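Local atomic coordinates of aldehyde dehydrogenase 12 (Zea mays, PDB entry 6D97), a protein that oxidises L-glutamate gamma-semialdehyde to glutamate with NAD+ as the electron acceptor, the last step of proline catabolism in plants. Residues Gly190-Ile195 with Met215-Val220; Pro197-Leu202 with Gln326-Gln331. All coordinates share one frame; numbering follows the deposited sequence.

Contact 1: Gly190-Ile195 with Met215-Val220. With NAD (nicotinamide-adenine-dinucleotide), chain E.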
ATOM      1  N   GLY A 190      -9.837 -21.968  -4.538  1.00 26.62           N
ATOM      2  CA  GLY A 190     -10.949 -22.869  -4.692  1.00 23.16           C
ATOM      3  C   GLY A 190     -10.985 -23.911  -3.593  1.00 21.95           C
ATOM      4  O   GLY A 190     -11.089 -23.587  -2.404  1.00 28.78           O
ATOM      5  N   PRO A 191     -10.889 -25.187  -3.969  1.00 22.75           N
ATOM      6  CA  PRO A 191     -10.890 -26.265  -2.969  1.00 25.33           C
ATOM      7  C   PRO A 191      -9.545 -26.324  -2.261  1.00 26.91           C
ATOM      8  O   PRO A 191      -8.498 -26.458  -2.901  1.00 28.67           O
ATOM      9  CB  PRO A 191     -11.149 -27.524  -3.804  1.00 22.33           C
ATOM     10  CG  PRO A 191     -10.571 -27.195  -5.152  1.00 25.18           C
ATOM     11  CD  PRO A 191     -10.732 -25.699  -5.342  1.00 21.09           C
ATOM     12  N   VAL A 192      -9.574 -26.194  -0.935  1.00 23.80           N
ATOM     13  CA  VAL A 192      -8.365 -26.150  -0.125  1.00 26.06           C
ATOM     14  C   VAL A 192      -8.556 -27.014   1.117  1.00 28.83           C
ATOM     15  O   VAL A 192      -9.662 -27.455   1.435  1.00 30.91           O
ATOM     16  CB  VAL A 192      -7.984 -24.709   0.279  1.00 29.39           C
ATOM     17  CG1 VAL A 192      -7.863 -23.822  -0.948  1.00 23.54           C
ATOM     18  CG2 VAL A 192      -8.993 -24.138   1.252  1.00 22.72           C
ATOM     19  N   ALA A 193      -7.450 -27.241   1.826  1.00 21.81           N
ATOM     20  CA  ALA A 193      -7.437 -28.048   3.036  1.00 21.33           C
ATOM     21  C   ALA A 193      -6.671 -27.326   4.136  1.00 29.82           C
ATOM     22  O   ALA A 193      -5.746 -26.553   3.868  1.00 31.82           O
ATOM     23  CB  ALA A 193      -6.813 -29.423   2.788  1.00 21.05           C
ATOM     24  N   ILE A 194      -7.077 -27.580   5.379  1.00 27.12           N
ATOM     25  CA  ILE A 194      -6.450 -27.001   6.562  1.00 21.94           C
ATOM     26  C   ILE A 194      -6.229 -28.106   7.582  1.00 24.22           C
ATOM     27  O   ILE A 194      -7.154 -28.862   7.898  1.00 21.82           O
ATOM     28  CB  ILE A 194      -7.297 -25.873   7.173  1.00 21.88           C
ATOM     29  CG1 ILE A 194      -7.607 -24.830   6.110  1.00 24.67           C
ATOM     30  CG2 ILE A 194      -6.564 -25.218   8.324  1.00 18.72           C
ATOM     31  CD1 ILE A 194      -8.680 -23.855   6.532  1.00 34.07           C
ATOM     32  N   ILE A 195      -5.004 -28.197   8.094  1.00 26.80           N
ATOM     33  CA  ILE A 195      -4.594 -29.237   9.030  1.00 27.29           C
ATOM     34  C   ILE A 195      -3.855 -28.563  10.181  1.00 32.03           C
ATOM     35  O   ILE A 195      -2.823 -27.916   9.962  1.00 25.81           O
ATOM     36  CB  ILE A 195      -3.699 -30.287   8.349  1.00 32.84           C
ATOM     37  CG1 ILE A 195      -4.388 -30.850   7.102  1.00 29.04           C
ATOM     38  CG2 ILE A 195      -3.342 -31.390   9.321  1.00 21.61           C
ATOM     39  CD1 ILE A 195      -3.501 -31.731   6.258  1.00 25.54           C
ATOM     40  N   MET A 215     -11.236 -15.200   1.421  1.00 22.58           N
ATOM     41  CA  MET A 215     -10.698 -14.961   0.088  1.00 16.12           C
ATOM     42  C   MET A 215     -11.459 -15.700  -1.002  1.00 27.76           C
ATOM     43  O   MET A 215     -11.155 -15.503  -2.184  1.00 24.04           O
ATOM     44  CB  MET A 215      -9.220 -15.348   0.037  1.00 19.11           C
ATOM     45  CG  MET A 215      -8.366 -14.622   1.064  1.00 27.49           C
ATOM     46  SD  MET A 215      -8.662 -12.842   1.090  1.00 21.12           S
ATOM     47  CE  MET A 215      -8.100 -12.371  -0.544  1.00 26.49           C
ATOM     48  N   GLY A 216     -12.422 -16.536  -0.644  1.00 25.70           N
ATOM     49  CA  GLY A 216     -13.247 -17.222  -1.606  1.00 21.97           C
ATOM     50  C   GLY A 216     -12.969 -18.704  -1.795  1.00 33.23           C
ATOM     51  O   GLY A 216     -13.434 -19.274  -2.791  1.00 22.70           O
ATOM     52  N   ASN A 217     -12.236 -19.337  -0.888  1.00 29.18           N
ATOM     53  CA  ASN A 217     -11.958 -20.760  -0.990  1.00 19.70           C
ATOM     54  C   ASN A 217     -13.056 -21.574  -0.312  1.00 21.18           C
ATOM     55  O   ASN A 217     -13.862 -21.055   0.466  1.00 26.30           O
ATOM     56  CB  ASN A 217     -10.603 -21.093  -0.362  1.00 27.13           C
ATOM     57  CG  ASN A 217      -9.475 -20.242  -0.915  1.00 19.89           C
ATOM     58  OD1 ASN A 217      -8.974 -20.495  -2.010  1.00 21.32           O
ATOM     59  ND2 ASN A 217      -9.069 -19.228  -0.158  1.00 24.34           N
ATOM     60  N   LYS A 218     -13.087 -22.868  -0.630  1.00 19.51           N
ATOM     61  CA  LYS A 218     -13.903 -23.821   0.114  1.00 21.75           C
ATOM     62  C   LYS A 218     -12.973 -24.785   0.835  1.00 23.11           C
ATOM     63  O   LYS A 218     -12.363 -25.651   0.190  1.00 24.17           O
ATOM     64  CB  LYS A 218     -14.866 -24.584  -0.796  1.00 21.81           C
ATOM     65  CG  LYS A 218     -15.600 -25.701  -0.076  1.00 21.67           C
ATOM     66  CD  LYS A 218     -16.775 -26.228  -0.864  1.00 29.21           C
ATOM     67  CE  LYS A 218     -17.494 -27.302  -0.062  1.00 35.41           C
ATOM     68  NZ  LYS A 218     -18.730 -27.779  -0.741  1.00 25.96           N
ATOM     69  N   PRO A 219     -12.812 -24.659   2.146  1.00 25.02           N
ATOM     70  CA  PRO A 219     -11.856 -25.502   2.861  1.00 23.40           C
ATOM     71  C   PRO A 219     -12.483 -26.747   3.462  1.00 29.83           C
ATOM     72  O   PRO A 219     -13.670 -26.798   3.789  1.00 30.49           O
ATOM     73  CB  PRO A 219     -11.361 -24.566   3.972  1.00 19.42           C
ATOM     74  CG  PRO A 219     -12.574 -23.756   4.298  1.00 21.57           C
ATOM     75  CD  PRO A 219     -13.367 -23.606   3.011  1.00 23.25           C
ATOM     76  N   VAL A 220     -11.646 -27.769   3.594  1.00 34.80           N
ATOM     77  CA  VAL A 220     -11.906 -28.895   4.478  1.00 36.56           C
ATOM     78  C   VAL A 220     -10.941 -28.764   5.647  1.00 35.58           C
ATOM     79  O   VAL A 220      -9.729 -28.598   5.448  1.00 31.21           O
ATOM     80  CB  VAL A 220     -11.761 -30.247   3.753  1.00 37.86           C
ATOM     81  CG1 VAL A 220     -10.363 -30.420   3.161  1.00 33.09           C
ATOM     82  CG2 VAL A 220     -12.103 -31.386   4.699  1.00 23.32           C
TER
HETATM   83  PA  NAD E 601       1.718 -33.269  13.803  0.70 41.48           P
HETATM   84  O1A NAD E 601       2.575 -33.050  12.515  0.70 44.06           O
HETATM   85  O2A NAD E 601       1.869 -34.482  14.580  0.70 42.74           O
HETATM   86  O5B NAD E 601       0.248 -33.357  13.698  0.70 33.82           O
HETATM   87  C5B NAD E 601      -0.495 -32.213  13.349  0.70 25.30           C
HETATM   88  C4B NAD E 601      -1.709 -32.506  12.474  0.70 29.69           C
HETATM   89  O4B NAD E 601      -1.360 -33.051  11.214  0.70 31.80           O
HETATM   90  C3B NAD E 601      -2.706 -33.410  13.124  0.70 25.90           C
HETATM   91  O3B NAD E 601      -3.989 -33.009  12.837  0.70 20.41           O
HETATM   92  C2B NAD E 601      -2.408 -34.707  12.504  0.70 27.66           C
HETATM   93  O2B NAD E 601      -3.515 -35.524  12.518  0.70 25.50           O
HETATM   94  C1B NAD E 601      -2.027 -34.283  11.135  0.70 25.13           C
HETATM   95  N9A NAD E 601      -1.198 -35.218  10.403  0.70 23.84           N
HETATM   96  C8A NAD E 601      -0.168 -36.009  10.878  0.70 15.63           C
HETATM   97  N7A NAD E 601       0.355 -36.704   9.861  0.70 26.23           N
HETATM   98  C5A NAD E 601      -0.309 -36.376   8.683  0.70 25.45           C
HETATM   99  C6A NAD E 601      -0.202 -36.763   7.361  0.70 30.42           C
HETATM  100  N6A NAD E 601       0.791 -37.730   6.983  0.70 26.47           N
HETATM  101  N1A NAD E 601      -1.021 -36.244   6.434  0.70 28.10           N
HETATM  102  C2A NAD E 601      -1.969 -35.328   6.758  0.70 27.52           C
HETATM  103  N3A NAD E 601      -2.106 -34.921   8.047  0.70 30.40           N
HETATM  104  C4A NAD E 601      -1.303 -35.420   9.010  0.70 22.24           C
HETATM  105  O3  NAD E 601       1.822 -32.314  14.914  0.70 46.70           O
HETATM  106  PN  NAD E 601       2.348 -32.617  16.382  0.70 46.70           P
HETATM  107  O1N NAD E 601       2.471 -31.178  17.005  0.70 43.12           O
HETATM  108  O2N NAD E 601       1.339 -33.388  17.181  0.70 38.01           O
HETATM  109  O5D NAD E 601       3.700 -33.277  16.439  0.70 43.72           O

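Contact 2: Pro197-Leu202 with Gln326-Gln331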
ATOM      1  N   PRO A 197      -2.749 -28.588  14.691  1.00 31.05           N
ATOM      2  CA  PRO A 197      -2.327 -29.541  15.724  1.00 27.68           C
ATOM      3  C   PRO A 197      -3.106 -29.446  17.028  1.00 26.95           C
ATOM      4  O   PRO A 197      -4.147 -28.787  17.111  1.00 27.47           O
ATOM      5  CB  PRO A 197      -0.860 -29.158  15.941  1.00 20.96           C
ATOM      6  CG  PRO A 197      -0.892 -27.661  15.816  1.00 25.50           C
ATOM      7  CD  PRO A 197      -1.981 -27.332  14.793  1.00 25.39           C
ATOM      8  N   PHE A 198      -2.577 -30.091  18.070  1.00 27.74           N
ATOM      9  CA  PHE A 198      -3.326 -30.254  19.309  1.00 22.38           C
ATOM     10  C   PHE A 198      -3.259 -29.029  20.212  1.00 31.98           C
ATOM     11  O   PHE A 198      -4.189 -28.792  20.990  1.00 30.29           O
ATOM     12  CB  PHE A 198      -2.807 -31.472  20.079  1.00 23.62           C
ATOM     13  CG  PHE A 198      -1.523 -31.218  20.823  1.00 29.41           C
ATOM     14  CD1 PHE A 198      -0.300 -31.369  20.189  1.00 26.11           C
ATOM     15  CD2 PHE A 198      -1.538 -30.823  22.154  1.00 32.59           C
ATOM     16  CE1 PHE A 198       0.876 -31.135  20.865  1.00 30.72           C
ATOM     17  CE2 PHE A 198      -0.362 -30.584  22.834  1.00 32.26           C
ATOM     18  CZ  PHE A 198       0.846 -30.741  22.189  1.00 26.24           C
ATOM     19  N   ASN A 199      -2.179 -28.248  20.142  1.00 28.47           N
ATOM     20  CA  ASN A 199      -1.862 -27.362  21.259  1.00 36.49           C
ATOM     21  C   ASN A 199      -2.713 -26.096  21.282  1.00 40.98           C
ATOM     22  O   ASN A 199      -2.932 -25.533  22.359  1.00 47.45           O
ATOM     23  CB  ASN A 199      -0.373 -27.018  21.251  1.00 43.44           C
ATOM     24  CG  ASN A 199       0.069 -26.343  19.976  1.00 45.31           C
ATOM     25  OD1 ASN A 199      -0.445 -26.623  18.894  1.00 40.89           O
ATOM     26  ND2 ASN A 199       1.037 -25.443  20.098  1.00 46.52           N
ATOM     27  N   PHE A 200      -3.210 -25.633  20.135  1.00 30.06           N
ATOM     28  CA  PHE A 200      -4.134 -24.499  20.085  1.00 31.21           C
ATOM     29  C   PHE A 200      -5.408 -24.962  19.392  1.00 37.79           C
ATOM     30  O   PHE A 200      -5.569 -24.784  18.173  1.00 30.91           O
ATOM     31  CB  PHE A 200      -3.509 -23.296  19.381  1.00 30.31           C
ATOM     32  CG  PHE A 200      -2.413 -22.632  20.174  1.00 33.66           C
ATOM     33  CD1 PHE A 200      -2.718 -21.736  21.188  1.00 37.28           C
ATOM     34  CD2 PHE A 200      -1.081 -22.909  19.909  1.00 44.94           C
ATOM     35  CE1 PHE A 200      -1.718 -21.128  21.924  1.00 43.66           C
ATOM     36  CE2 PHE A 200      -0.074 -22.302  20.640  1.00 47.84           C
ATOM     37  CZ  PHE A 200      -0.393 -21.412  21.649  1.00 44.19           C
ATOM     38  N   PRO A 201      -6.350 -25.554  20.133  1.00 30.67           N
ATOM     39  CA  PRO A 201      -7.518 -26.179  19.493  1.00 21.44           C
ATOM     40  C   PRO A 201      -8.499 -25.192  18.880  1.00 30.32           C
ATOM     41  O   PRO A 201      -9.399 -25.624  18.148  1.00 30.55           O
ATOM     42  CB  PRO A 201      -8.174 -26.960  20.644  1.00 21.95           C
ATOM     43  CG  PRO A 201      -7.150 -27.001  21.746  1.00 27.46           C
ATOM     44  CD  PRO A 201      -6.344 -25.754  21.591  1.00 24.55           C
ATOM     45  N   LEU A 202      -8.370 -23.896  19.154  1.00 24.77           N
ATOM     46  CA  LEU A 202      -9.286 -22.897  18.619  1.00 20.14           C
ATOM     47  C   LEU A 202      -8.589 -21.864  17.749  1.00 22.16           C
ATOM     48  O   LEU A 202      -8.998 -21.646  16.603  1.00 27.79           O
ATOM     49  CB  LEU A 202     -10.024 -22.189  19.767  1.00 25.11           C
ATOM     50  CG  LEU A 202     -10.986 -21.079  19.336  1.00 29.11           C
ATOM     51  CD1 LEU A 202     -12.194 -21.678  18.627  1.00 24.69           C
ATOM     52  CD2 LEU A 202     -11.419 -20.243  20.526  1.00 32.02           C
ATOM     53  N   GLN A 326       4.297 -26.282  25.533  1.00 33.44           N
ATOM     54  CA  GLN A 326       3.648 -26.793  24.327  1.00 32.64           C
ATOM     55  C   GLN A 326       3.123 -25.644  23.462  1.00 34.15           C
ATOM     56  O   GLN A 326       1.933 -25.521  23.176  1.00 39.18           O
ATOM     57  CB  GLN A 326       2.545 -27.771  24.707  1.00 33.12           C
ATOM     58  CG  GLN A 326       3.072 -29.012  25.415  1.00 29.42           C
ATOM     59  CD  GLN A 326       1.967 -29.884  25.956  1.00 30.30           C
ATOM     60  OE1 GLN A 326       1.689 -30.957  25.420  1.00 31.94           O
ATOM     61  NE2 GLN A 326       1.323 -29.425  27.025  1.00 24.50           N
ATOM     62  N   LYS A 327       4.057 -24.793  23.045  1.00 35.85           N
ATOM     63  CA  LYS A 327       3.813 -23.743  22.067  1.00 26.05           C
ATOM     64  C   LYS A 327       4.877 -23.839  20.984  1.00 34.01           C
ATOM     65  O   LYS A 327       6.056 -24.042  21.290  1.00 28.48           O
ATOM     66  CB  LYS A 327       3.854 -22.353  22.715  1.00 24.21           C
ATOM     67  CG  LYS A 327       2.856 -22.157  23.842  1.00 30.37           C
ATOM     68  CD  LYS A 327       2.939 -20.747  24.407  1.00 29.88           C
ATOM     69  CE  LYS A 327       1.659 -20.368  25.132  1.00 34.70           C
ATOM     70  NZ  LYS A 327       1.768 -19.050  25.800  1.00 39.56           N
ATOM     71  N   CYS A 328       4.474 -23.693  19.718  1.00 34.52           N
ATOM     72  CA  CYS A 328       5.485 -23.633  18.668  1.00 38.16           C
ATOM     73  C   CYS A 328       6.414 -22.443  18.841  1.00 31.24           C
ATOM     74  O   CYS A 328       7.454 -22.391  18.177  1.00 39.23           O
ATOM     75  CB  CYS A 328       4.840 -23.576  17.280  1.00 48.39           C
ATOM     76  SG  CYS A 328       3.037 -23.481  17.293  1.00 63.74           S
ATOM     77  N   SER A 329       6.066 -21.499  19.718  1.00 33.47           N
ATOM     78  CA  SER A 329       6.847 -20.298  19.976  1.00 35.33           C
ATOM     79  C   SER A 329       7.620 -20.354  21.288  1.00 32.89           C
ATOM     80  O   SER A 329       8.258 -19.363  21.655  1.00 40.63           O
ATOM     81  CB  SER A 329       5.928 -19.069  19.976  1.00 32.31           C
ATOM     82  OG  SER A 329       4.902 -19.188  20.949  1.00 37.38           O
ATOM     83  N   ALA A 330       7.601 -21.487  21.986  1.00 26.80           N
ATOM     84  CA  ALA A 330       8.153 -21.551  23.333  1.00 30.47           C
ATOM     85  C   ALA A 330       9.673 -21.404  23.322  1.00 25.91           C
ATOM     86  O   ALA A 330      10.362 -21.823  22.387  1.00 25.70           O
ATOM     87  CB  ALA A 330       7.755 -22.862  24.012  1.00 32.55           C
ATOM     88  N   GLN A 331      10.187 -20.787  24.385  1.00 25.35           N
ATOM     89  CA  GLN A 331      11.622 -20.588  24.569  1.00 31.38           C
ATOM     90  C   GLN A 331      12.302 -21.937  24.779  1.00 32.97           C
ATOM     91  O   GLN A 331      12.077 -22.605  25.793  1.00 36.34           O
ATOM     92  CB  GLN A 331      11.854 -19.658  25.757  1.00 28.66           C
ATOM     93  CG  GLN A 331      13.297 -19.533  26.213  1.00 29.15           C
ATOM     94  CD  GLN A 331      13.474 -18.437  27.251  1.00 30.47           C
ATOM     95  OE1 GLN A 331      12.943 -17.337  27.097  1.00 25.86           O
ATOM     96  NE2 GLN A 331      14.211 -18.736  28.317  1.00 33.97           N
TER
HETATM   97  O   HOH W   1      -0.750 -25.479  24.357  1.00 35.07           O

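Contact 1: Gly190-Ile195 with Met215-Val220
Gly190 meets Asn217 just ahead of two parallel strands: the glycine N donates to Asn217 OD1 over 3.1 Å, and the same oxygen also takes the N-H of Tyr189. With CG of Asn217 anti to its carbonyl carbon and beside its own N (chi1 -53°), the amide reaches across to Gly190, while its ND2 is held by the carbonyls of Ala212 and Trp524. These four bonds grip the buried amide and tie the residues just before strand 191-196 to the end of helix 203-214 and to helix 517-524. Gly190 O then receives Lys218 N at 2.8 Å, the first rung of the parallel ladder. At Pro191, which has no N-H to give, CA comes to 3.5 Å from Lys218 O in a CA-H...O contact. Val192 uses both backbone polar atoms, its N bonding to Lys218 O (3.1 Å) and its O accepting from Val220 N (2.9 Å). Its methyls divide the work: CG1 lies against the Asn217 amide, and CG2 packs on Pro219 CB at 3.6 Å. On the other face of the sheet, Ala193 CB touches Val220 CG1. Ile194 N takes the next rung, to Val220 O at 2.8 Å, and the pairing continues to Lys222; its CD1 rests on Pro219 CB, the two side chains alongside each other, both against helix 203-214. Ile195 pairs its backbone with Leu271 of strand 269-273 and sets CG2 and CD1 against the adenosine of NAD. Strand, helix and neighbouring parallel strand make a beta-alpha-beta crossover of the Rossmann-type NAD-binding domain, with the cofactor at the C-terminal end of strand 191-196.

Contact 2: Pro197-Leu202 with Gln326-Gln331
Asn199, in the loop that follows the first strand of the Rossmann-type crossover, hydrogen-bonds to Gln326, in the segment leading into strand 331-337, where Lys327 to Ala330 form a type I turn. Two hydrogen-bonded routes converge on one carbonyl. Asn199 ND2 donates to Gln326 O over 3.2 Å, nearly in the plane of its own amide but well above that of the acceptor. CG sits between the backbone N and the carbonyl carbon (chi1 59°), which aims the amide at Gln326. A water gives one hydrogen to Gln326 O and the other to Asn199 O, which also accepts from Lys140 and Ser138. An alanine in place of Asn199 would probably leave Gln326 O with the water alone between these two segments and open a gap beside Cys328 SG.

The rings make the other contacts. Phe200 CZ approaches Lys327 CG at 4.0 Å, while the lysine's NZ goes on to Gln144. Asn199 CB, from the same loop, covers one face of the Phe198 ring, whose other neighbours include NAD. At that ring's edge lies Gln326 OE1, hydrogen-bonded to Leu367 N and 3.3 Å from both Phe198 CE2 and Phe198 CZ.

How the contacts relate
Both contacts are largely buried, but they differ in build. Contact 1 is wholly enclosed and lies within a single sheet, where backbone pairing does most of the work and small apolar groups fill in on either face. Contact 2, its centre about 6 Å from the chain's centre in space, joins two loops and relies on side chains, one direct bond and a water, with Phe200 and Cys328 partly exposed. Residues 190-195 run almost directly into 197-202, so a strand engaged with its crossover partner leads to a loop facing a distant part of the sequence. The centres of contacts 1 and 2 stand about 22 Å apart, and NAD touches both: Ile195 meets its adenosine, and Phe198 also lines its pocket.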